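Local coordinates for protein intron-associated endonuclease 1 (Enterobacteria phage T4, PDB 1MK0) that probably cleaves DNA as the homing endonuclease of a phage intron, this part being its GIY-YIG catalytic domain, at residues E63-E67 with K68-I72. The protein carries 1 engineered substitution. Sequence-based numbering, arbitrary orientation.
Sequences EIPYE and KDLII
An inverse gamma turn, Pro65-Tyr66-Glu67, leads straight into a helix, and the side chain of Ile71 packs back against it from the first turn of that helix. A weak bond from Glu67 N to Pro65 O, 2.9 Å long, closes the gamma turn around Tyr66. Ile71 CD1 comes within 3.6 Å of that same Pro65 O and also meets Ile64, the residue preceding the turn, CD1 to CD1 at 4.0 Å. With its CG1 anti to the carbonyl carbon (chi1 -69°), Ile71 sends this longer branch back toward the turn; CG1 lies obliquely to the Tyr66 ring, 4.1 Å from Tyr66 CD2, and nearer still to Glu67 O and Glu67 N. Leu70 adds a looser apolar touch, its CD1 4.3 Å from Pro65 CD, both residues being at the surface.

Glu67 is the N-cap residue, and its carbonyl accepts the first regular helical bond: Ile71 N to Glu67 O is 2.9 Å and almost straight, 175° at the hydrogen. At the start of the helix, Lys68 N donates to a water 2.9 Å away. The Glu67 chain is bent at chi2 (-64°), and that single water joins Lys68 N to Glu67 OE1, though its bond to OE1 is long (3.4 Å) and weak.

Ile64 and Ile71 both continue onto Ile5 of strand 4-10, and Ile71 also touches Ser20 of strand 16-21. Tyr66 stacks on Phe96 and bonds through OH to Gly97 N, tying in the end of the crystallised fragment where the chain leaves edge strand 56-63 for helix 68-81.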
loop_
_atom_site.group_PDB
_atom_site.type_symbol
_atom_site.label_atom_id
_atom_site.label_comp_id
_atom_site.label_asym_id
_atom_site.label_seq_id
_atom_site.Cartn_x
_atom_site.Cartn_y
_atom_site.Cartn_z
ATOM N N GLU A 63 6.200 -10.622 6.129
ATOM C CA GLU A 63 5.078 -11.243 6.823
ATOM C C GLU A 63 5.451 -11.171 8.297
ATOM O O GLU A 63 6.433 -11.779 8.723
ATOM C CB GLU A 63 4.881 -12.708 6.414
ATOM C CG GLU A 63 3.725 -13.366 7.171
ATOM C CD GLU A 63 3.472 -14.815 6.787
ATOM O OE1 GLU A 63 2.616 -15.453 7.439
ATOM O OE2 GLU A 63 4.114 -15.317 5.843
ATOM N N ILE A 64 4.683 -10.404 9.063
ATOM C CA ILE A 64 4.923 -10.237 10.491
ATOM C C ILE A 64 3.580 -10.067 11.185
ATOM O O ILE A 64 2.582 -9.751 10.539
ATOM C CB ILE A 64 5.801 -8.988 10.788
ATOM C CG1 ILE A 64 5.140 -7.725 10.227
ATOM C CG2 ILE A 64 7.194 -9.182 10.210
ATOM C CD1 ILE A 64 5.942 -6.461 10.463
ATOM N N PRO A 65 3.534 -10.283 12.509
ATOM C CA PRO A 65 2.286 -10.144 13.268
ATOM C C PRO A 65 1.707 -8.739 13.149
ATOM O O PRO A 65 2.446 -7.751 13.134
ATOM C CB PRO A 65 2.713 -10.465 14.697
ATOM C CG PRO A 65 3.823 -11.450 14.496
ATOM C CD PRO A 65 4.606 -10.820 13.364
ATOM N N TYR A 66 0.383 -8.656 13.066
ATOM C CA TYR A 66 -0.284 -7.368 12.949
ATOM C C TYR A 66 -0.464 -6.760 14.341
ATOM O O TYR A 66 -1.555 -6.782 14.920
ATOM C CB TYR A 66 -1.631 -7.542 12.241
ATOM C CG TYR A 66 -2.282 -6.246 11.808
ATOM C CD1 TYR A 66 -3.362 -5.721 12.514
ATOM C CD2 TYR A 66 -1.830 -5.554 10.687
ATOM C CE1 TYR A 66 -3.980 -4.541 12.116
ATOM C CE2 TYR A 66 -2.439 -4.368 10.277
ATOM C CZ TYR A 66 -3.515 -3.868 10.999
ATOM O OH TYR A 66 -4.136 -2.702 10.608
ATOM N N GLU A 67 0.638 -6.243 14.872
ATOM C CA GLU A 67 0.675 -5.612 16.185
ATOM C C GLU A 67 1.174 -4.186 15.972
ATOM O O GLU A 67 2.205 -3.969 15.338
ATOM C CB GLU A 67 1.622 -6.378 17.112
ATOM C CG GLU A 67 1.196 -7.813 17.409
ATOM C CD GLU A 67 -0.117 -7.899 18.173
ATOM O OE1 GLU A 67 -0.366 -7.024 19.028
ATOM O OE2 GLU A 67 -0.892 -8.848 17.931
ATOM N N LYS A 68 0.439 -3.217 16.510
ATOM C CA LYS A 68 0.773 -1.809 16.329
ATOM C C LYS A 68 2.241 -1.413 16.389
ATOM O O LYS A 68 2.770 -0.847 15.432
ATOM C CB LYS A 68 -0.016 -0.938 17.308
ATOM C CG LYS A 68 0.172 0.549 17.037
ATOM C CD LYS A 68 -0.901 1.401 17.689
ATOM C CE LYS A 68 -0.748 2.859 17.275
ATOM N NZ LYS A 68 -1.863 3.715 17.773
ATOM N N ASP A 69 2.902 -1.687 17.507
ATOM C CA ASP A 69 4.303 -1.316 17.632
ATOM C C ASP A 69 5.150 -1.801 16.461
ATOM O O ASP A 69 5.818 -0.999 15.800
ATOM C CB ASP A 69 4.876 -1.832 18.953
ATOM C CG ASP A 69 4.473 -0.972 20.132
ATOM O OD1 ASP A 69 4.738 0.251 20.090
ATOM O OD2 ASP A 69 3.894 -1.508 21.099
ATOM N N LEU A 70 5.106 -3.103 16.192
ATOM C CA LEU A 70 5.885 -3.691 15.104
ATOM C C LEU A 70 5.508 -3.145 13.735
ATOM O O LEU A 70 6.374 -2.762 12.953
ATOM C CB LEU A 70 5.702 -5.211 15.065
ATOM C CG LEU A 70 6.116 -6.075 16.255
ATOM C CD1 LEU A 70 5.866 -7.535 15.898
ATOM C CD2 LEU A 70 7.583 -5.853 16.593
ATOM N N ILE A 71 4.212 -3.119 13.455
ATOM C CA ILE A 71 3.712 -2.671 12.161
ATOM C C ILE A 71 4.086 -1.246 11.780
ATOM O O ILE A 71 4.572 -1.007 10.674
ATOM C CB ILE A 71 2.178 -2.836 12.086
ATOM C CG1 ILE A 71 1.826 -4.328 12.059
ATOM C CG2 ILE A 71 1.625 -2.133 10.855
ATOM C CD1 ILE A 71 2.243 -5.051 10.777
ATOM N N ILE A 72 3.863 -0.298 12.682
ATOM C CA ILE A 72 4.187 1.088 12.374
ATOM C C ILE A 72 5.675 1.272 12.078
ATOM O O ILE A 72 6.045 1.912 11.091
ATOM C CB ILE A 72 3.750 2.028 13.521
ATOM C CG1 ILE A 72 2.219 2.035 13.617
ATOM C CG2 ILE A 72 4.270 3.434 13.277
ATOM C CD1 ILE A 72 1.667 2.899 14.728
HETATM O O HOH W 1 -1.736 -4.040 18.180
#